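Local atomic coordinates of putative transcriptional regulator (Streptomyces coelicolor, PDB entry 2ZB9), a protein that probably binds cis-regulatory DNA through a helix-turn-helix motif as a TetR-family transcription factor. Residues Tyr75-Pro86 with Gln98-Met106. Numbering follows the deposited sequence.
Sequences YFHAVEDTLAFP and QLRAFTHVM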
ATOM      1  N   TYR A  75      -1.782  -4.616 -18.671  1.00 25.81           N
ATOM      2  CA  TYR A  75      -1.578  -3.363 -17.961  1.00 28.74           C
ATOM      3  C   TYR A  75      -0.102  -3.002 -17.885  1.00 28.61           C
ATOM      4  O   TYR A  75       0.281  -1.876 -18.191  1.00 29.73           O
ATOM      5  CB  TYR A  75      -2.152  -3.437 -16.547  1.00 30.36           C
ATOM      6  CG  TYR A  75      -2.082  -2.112 -15.830  1.00 32.91           C
ATOM      7  CD1 TYR A  75      -2.985  -1.091 -16.122  1.00 33.52           C
ATOM      8  CD2 TYR A  75      -1.072  -1.855 -14.907  1.00 31.64           C
ATOM      9  CE1 TYR A  75      -2.879   0.161 -15.513  1.00 34.63           C
ATOM     10  CE2 TYR A  75      -0.954  -0.613 -14.295  1.00 33.30           C
ATOM     11  CZ  TYR A  75      -1.856   0.389 -14.602  1.00 33.90           C
ATOM     12  OH  TYR A  75      -1.716   1.621 -14.007  1.00 35.75           O
ATOM     13  N   PHE A  76       0.732  -3.960 -17.490  1.00 28.40           N
ATOM     14  CA  PHE A  76       2.166  -3.700 -17.385  1.00 29.39           C
ATOM     15  C   PHE A  76       2.724  -3.131 -18.695  1.00 29.46           C
ATOM     16  O   PHE A  76       3.457  -2.139 -18.699  1.00 28.14           O
ATOM     17  CB  PHE A  76       2.908  -4.987 -16.993  1.00 26.34           C
ATOM     18  CG  PHE A  76       4.401  -4.826 -16.909  1.00 27.64           C
ATOM     19  CD1 PHE A  76       5.190  -4.862 -18.062  1.00 25.25           C
ATOM     20  CD2 PHE A  76       5.021  -4.615 -15.676  1.00 25.34           C
ATOM     21  CE1 PHE A  76       6.574  -4.688 -17.991  1.00 26.32           C
ATOM     22  CE2 PHE A  76       6.400  -4.440 -15.592  1.00 26.17           C
ATOM     23  CZ  PHE A  76       7.185  -4.476 -16.754  1.00 25.77           C
ATOM     24  N   HIS A  77       2.364  -3.753 -19.810  1.00 30.02           N
ATOM     25  CA  HIS A  77       2.843  -3.290 -21.107  1.00 31.47           C
ATOM     26  C   HIS A  77       2.218  -1.980 -21.590  1.00 31.28           C
ATOM     27  O   HIS A  77       2.801  -1.275 -22.407  1.00 32.47           O
ATOM     28  CB  HIS A  77       2.656  -4.405 -22.134  1.00 30.73           C
ATOM     29  CG  HIS A  77       3.562  -5.571 -21.896  1.00 34.26           C
ATOM     30  ND1 HIS A  77       4.890  -5.564 -22.264  1.00 34.13           N
ATOM     31  CD2 HIS A  77       3.361  -6.735 -21.234  1.00 33.68           C
ATOM     32  CE1 HIS A  77       5.469  -6.671 -21.836  1.00 34.58           C
ATOM     33  NE2 HIS A  77       4.564  -7.398 -21.207  1.00 36.24           N
ATOM     34  N   ALA A  78       1.042  -1.644 -21.073  1.00 32.25           N
ATOM     35  CA  ALA A  78       0.384  -0.402 -21.461  1.00 32.41           C
ATOM     36  C   ALA A  78       1.018   0.831 -20.801  1.00 31.19           C
ATOM     37  O   ALA A  78       1.019   1.913 -21.382  1.00 31.11           O
ATOM     38  CB  ALA A  78      -1.098  -0.468 -21.110  1.00 30.00           C
ATOM     39  N   VAL A  79       1.548   0.668 -19.592  1.00 30.33           N
ATOM     40  CA  VAL A  79       2.152   1.788 -18.872  1.00 29.52           C
ATOM     41  C   VAL A  79       3.675   1.759 -18.850  1.00 31.20           C
ATOM     42  O   VAL A  79       4.312   2.690 -18.359  1.00 32.63           O
ATOM     43  CB  VAL A  79       1.641   1.847 -17.402  1.00 30.73           C
ATOM     44  CG1 VAL A  79       0.130   2.012 -17.378  1.00 28.32           C
ATOM     45  CG2 VAL A  79       2.042   0.589 -16.651  1.00 27.73           C
ATOM     46  N   GLU A  80       4.257   0.702 -19.402  1.00 33.11           N
ATOM     47  CA  GLU A  80       5.705   0.540 -19.415  1.00 34.83           C
ATOM     48  C   GLU A  80       6.515   1.743 -19.887  1.00 35.67           C
ATOM     49  O   GLU A  80       7.406   2.203 -19.176  1.00 34.49           O
ATOM     50  CB  GLU A  80       6.093  -0.690 -20.242  1.00 34.30           C
ATOM     51  CG  GLU A  80       7.594  -0.933 -20.305  1.00 38.05           C
ATOM     52  CD  GLU A  80       7.952  -2.293 -20.883  1.00 40.97           C
ATOM     53  OE1 GLU A  80       7.167  -2.827 -21.697  1.00 44.21           O
ATOM     54  OE2 GLU A  80       9.026  -2.823 -20.533  1.00 42.72           O
ATOM     55  N   ASP A  81       6.222   2.246 -21.083  1.00 35.27           N
ATOM     56  CA  ASP A  81       6.957   3.387 -21.621  1.00 35.83           C
ATOM     57  C   ASP A  81       6.793   4.631 -20.761  1.00 34.96           C
ATOM     58  O   ASP A  81       7.759   5.336 -20.461  1.00 34.05           O
ATOM     59  CB  ASP A  81       6.495   3.698 -23.044  1.00 40.39           C
ATOM     60  CG  ASP A  81       6.936   2.645 -24.047  1.00 47.02           C
ATOM     61  OD1 ASP A  81       6.715   2.850 -25.259  1.00 51.01           O
ATOM     62  OD2 ASP A  81       7.508   1.614 -23.629  1.00 52.37           O
ATOM     63  N   THR A  82       5.555   4.896 -20.372  1.00 34.60           N
ATOM     64  CA  THR A  82       5.232   6.049 -19.549  1.00 33.05           C
ATOM     65  C   THR A  82       5.897   6.001 -18.170  1.00 31.97           C
ATOM     66  O   THR A  82       6.257   7.043 -17.621  1.00 29.26           O
ATOM     67  CB  THR A  82       3.710   6.155 -19.358  1.00 34.12           C
ATOM     68  OG1 THR A  82       3.070   6.117 -20.640  1.00 37.49           O
ATOM     69  CG2 THR A  82       3.343   7.451 -18.653  1.00 33.56           C
ATOM     70  N   LEU A  83       6.062   4.801 -17.613  1.00 30.58           N
ATOM     71  CA  LEU A  83       6.661   4.668 -16.284  1.00 29.78           C
ATOM     72  C   LEU A  83       8.142   4.307 -16.286  1.00 29.64           C
ATOM     73  O   LEU A  83       8.723   4.073 -15.225  1.00 30.79           O
ATOM     74  CB  LEU A  83       5.892   3.642 -15.443  1.00 27.58           C
ATOM     75  CG  LEU A  83       4.410   3.930 -15.192  1.00 28.01           C
ATOM     76  CD1 LEU A  83       3.838   2.868 -14.256  1.00 24.99           C
ATOM     77  CD2 LEU A  83       4.246   5.327 -14.580  1.00 29.86           C
ATOM     78  N   ALA A  84       8.752   4.275 -17.465  1.00 28.59           N
ATOM     79  CA  ALA A  84      10.175   3.955 -17.576  1.00 30.25           C
ATOM     80  C   ALA A  84      11.014   4.984 -16.811  1.00 29.37           C
ATOM     81  O   ALA A  84      10.624   6.150 -16.691  1.00 29.83           O
ATOM     82  CB  ALA A  84      10.597   3.924 -19.053  1.00 27.34           C
ATOM     83  N   PHE A  85      12.175   4.555 -16.322  1.00 29.30           N
ATOM     84  CA  PHE A  85      13.051   5.435 -15.554  1.00 28.81           C
ATOM     85  C   PHE A  85      14.070   6.224 -16.355  1.00 29.22           C
ATOM     86  O   PHE A  85      14.883   5.656 -17.082  1.00 28.45           O
ATOM     87  CB  PHE A  85      13.817   4.650 -14.477  1.00 27.72           C
ATOM     88  CG  PHE A  85      12.986   4.282 -13.286  1.00 29.62           C
ATOM     89  CD1 PHE A  85      12.160   3.162 -13.312  1.00 26.88           C
ATOM     90  CD2 PHE A  85      12.985   5.092 -12.152  1.00 25.38           C
ATOM     91  CE1 PHE A  85      11.338   2.855 -12.231  1.00 24.99           C
ATOM     92  CE2 PHE A  85      12.170   4.793 -11.072  1.00 27.36           C
ATOM     93  CZ  PHE A  85      11.340   3.667 -11.113  1.00 25.24           C
ATOM     94  N   PRO A  86      14.035   7.555 -16.234  1.00 28.92           N
ATOM     95  CA  PRO A  86      15.013   8.348 -16.976  1.00 29.41           C
ATOM     96  C   PRO A  86      16.338   8.011 -16.304  1.00 30.14           C
ATOM     97  O   PRO A  86      16.368   7.748 -15.103  1.00 30.85           O
ATOM     98  CB  PRO A  86      14.593   9.788 -16.678  1.00 27.16           C
ATOM     99  CG  PRO A  86      13.132   9.677 -16.374  1.00 29.37           C
ATOM    100  CD  PRO A  86      13.067   8.423 -15.542  1.00 28.52           C
ATOM    101  N   GLN A  98       9.953  10.441 -12.751  1.00 25.37           N
ATOM    102  CA  GLN A  98       9.266   9.150 -12.783  1.00 24.90           C
ATOM    103  C   GLN A  98       8.083   9.112 -11.815  1.00 25.34           C
ATOM    104  O   GLN A  98       7.017   8.621 -12.166  1.00 27.06           O
ATOM    105  CB  GLN A  98      10.253   8.018 -12.468  1.00 23.74           C
ATOM    106  CG  GLN A  98       9.809   6.615 -12.890  1.00 23.62           C
ATOM    107  CD  GLN A  98       8.691   6.055 -12.035  1.00 24.69           C
ATOM    108  OE1 GLN A  98       8.526   6.442 -10.882  1.00 24.72           O
ATOM    109  NE2 GLN A  98       7.931   5.115 -12.592  1.00 24.95           N
ATOM    110  N   LEU A  99       8.266   9.628 -10.602  1.00 26.20           N
ATOM    111  CA  LEU A  99       7.180   9.637  -9.619  1.00 26.71           C
ATOM    112  C   LEU A  99       6.010  10.496 -10.108  1.00 27.88           C
ATOM    113  O   LEU A  99       4.852  10.204  -9.802  1.00 27.68           O
ATOM    114  CB  LEU A  99       7.649  10.176  -8.257  1.00 26.44           C
ATOM    115  CG  LEU A  99       8.100   9.277  -7.095  1.00 29.32           C
ATOM    116  CD1 LEU A  99       7.241   8.014  -7.038  1.00 27.73           C
ATOM    117  CD2 LEU A  99       9.555   8.919  -7.251  1.00 28.12           C
ATOM    118  N   ARG A 100       6.307  11.558 -10.856  1.00 27.88           N
ATOM    119  CA  ARG A 100       5.239  12.421 -11.374  1.00 30.36           C
ATOM    120  C   ARG A 100       4.456  11.733 -12.486  1.00 30.65           C
ATOM    121  O   ARG A 100       3.233  11.852 -12.557  1.00 31.89           O
ATOM    122  CB  ARG A 100       5.810  13.755 -11.861  1.00 31.21           C
ATOM    123  CG  ARG A 100       6.060  14.729 -10.712  1.00 32.16           C
ATOM    124  CD  ARG A 100       6.950  15.902 -11.098  1.00 35.26           C
ATOM    125  NE  ARG A 100       7.208  16.723  -9.917  1.00 37.18           N
ATOM    126  CZ  ARG A 100       8.215  17.582  -9.785  1.00 37.16           C
ATOM    127  NH1 ARG A 100       9.089  17.761 -10.767  1.00 34.21           N
ATOM    128  NH2 ARG A 100       8.352  18.255  -8.649  1.00 38.29           N
ATOM    129  N   ALA A 101       5.152  11.008 -13.355  1.00 30.18           N
ATOM    130  CA  ALA A 101       4.469  10.287 -14.423  1.00 29.59           C
ATOM    131  C   ALA A 101       3.617   9.195 -13.754  1.00 29.37           C
ATOM    132  O   ALA A 101       2.486   8.922 -14.168  1.00 30.69           O
ATOM    133  CB  ALA A 101       5.492   9.672 -15.380  1.00 25.30           C
ATOM    134  N   PHE A 102       4.160   8.595 -12.697  1.00 27.74           N
ATOM    135  CA  PHE A 102       3.461   7.550 -11.953  1.00 27.18           C
ATOM    136  C   PHE A 102       2.195   8.121 -11.327  1.00 27.62           C
ATOM    137  O   PHE A 102       1.122   7.530 -11.413  1.00 26.88           O
ATOM    138  CB  PHE A 102       4.371   6.998 -10.854  1.00 27.23           C
ATOM    139  CG  PHE A 102       3.720   5.961  -9.988  1.00 25.37           C
ATOM    140  CD1 PHE A 102       3.391   4.714 -10.503  1.00 28.17           C
ATOM    141  CD2 PHE A 102       3.456   6.222  -8.645  1.00 26.04           C
ATOM    142  CE1 PHE A 102       2.809   3.732  -9.688  1.00 27.81           C
ATOM    143  CE2 PHE A 102       2.875   5.251  -7.823  1.00 25.49           C
ATOM    144  CZ  PHE A 102       2.553   4.005  -8.348  1.00 25.71           C
ATOM    145  N   THR A 103       2.337   9.275 -10.686  1.00 28.44           N
ATOM    146  CA  THR A 103       1.215   9.944 -10.047  1.00 32.31           C
ATOM    147  C   THR A 103       0.144  10.313 -11.065  1.00 30.38           C
ATOM    148  O   THR A 103      -1.048  10.173 -10.800  1.00 32.21           O
ATOM    149  CB  THR A 103       1.692  11.209  -9.296  1.00 34.15           C
ATOM    150  OG1 THR A 103       2.455  10.808  -8.152  1.00 39.25           O
ATOM    151  CG2 THR A 103       0.507  12.052  -8.835  1.00 38.24           C
ATOM    152  N   HIS A 104       0.567  10.784 -12.231  1.00 30.72           N
ATOM    153  CA  HIS A 104      -0.380  11.146 -13.274  1.00 32.08           C
ATOM    154  C   HIS A 104      -1.186   9.906 -13.657  1.00 32.25           C
ATOM    155  O   HIS A 104      -2.416   9.945 -13.720  1.00 32.76           O
ATOM    156  CB  HIS A 104       0.353  11.677 -14.506  1.00 32.82           C
ATOM    157  CG  HIS A 104      -0.553  11.961 -15.664  1.00 36.04           C
ATOM    158  ND1 HIS A 104      -1.304  13.113 -15.758  1.00 38.20           N
ATOM    159  CD2 HIS A 104      -0.859  11.221 -16.756  1.00 36.37           C
ATOM    160  CE1 HIS A 104      -2.035  13.070 -16.859  1.00 39.01           C
ATOM    161  NE2 HIS A 104      -1.784  11.933 -17.482  1.00 37.82           N
ATOM    162  N   VAL A 105      -0.487   8.803 -13.910  1.00 31.87           N
ATOM    163  CA  VAL A 105      -1.152   7.557 -14.270  1.00 30.85           C
ATOM    164  C   VAL A 105      -2.141   7.109 -13.202  1.00 31.02           C
ATOM    165  O   VAL A 105      -3.285   6.765 -13.503  1.00 32.06           O
ATOM    166  CB  VAL A 105      -0.130   6.410 -14.484  1.00 30.72           C
ATOM    167  CG1 VAL A 105      -0.859   5.062 -14.547  1.00 29.92           C
ATOM    168  CG2 VAL A 105       0.647   6.636 -15.776  1.00 28.83           C
ATOM    169  N   MET A 106      -1.704   7.129 -11.948  1.00 31.06           N
ATOM    170  CA  MET A 106      -2.541   6.675 -10.839  1.00 30.49           C
ATOM    171  C   MET A 106      -3.716   7.564 -10.421  1.00 31.19           C
ATOM    172  O   MET A 106      -4.689   7.065  -9.848  1.00 29.82           O
ATOM    173  CB  MET A 106      -1.658   6.398  -9.619  1.00 31.07           C
ATOM    174  CG  MET A 106      -0.562   5.358  -9.869  1.00 30.01           C
ATOM    175  SD  MET A 106      -1.223   3.761 -10.424  1.00 31.72           S
ATOM    176  CE  MET A 106      -1.838   3.118  -8.897  1.00 27.12           C
TER
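Helix segments 75-83 and 98-106 run roughly antiparallel, their directions 142° apart and their axes 9.8 Å at closest, with the CA atoms of Leu83 and Phe102 6.1 Å apart. Interlocking is knobs-into-holes from both sides: Leu83 sits among Gln98, Ala101, Phe102 and Val105, while Val105 enters a hole formed by Tyr75, Val79, Thr82 and Leu83. The CD2 branch of Leu83 presses on the helix backbone, 3.5 Å from Phe102 CA, whereas its CD1 lies at the edge of the Phe102 ring. With Val105 CG1 anti to the backbone N, that methyl meets Tyr75 OH at 3.6 Å and CG2 faces Leu83 and Thr82. At the Phe85 end of the contact, Gln98 bends at chi2, stacking its amide 12° from the Phe85 ring plane; its CG lies over one ring face, 3.6 Å from the centroid (CH-pi). Gln98 NE2 donates a 2.9 Å bond (N-H...O 169°) to Leu83 O, which also accepts from Arg140, while OE1 accepts from Trp171. A leucine here would probably leave Trp171 NE1 without its acceptor and Leu83 O with Arg140 alone. Such all-helical packing is typical of TetR regulators, here setting helix 67-83, which follows the predicted DNA-binding motif, on helix 91-108.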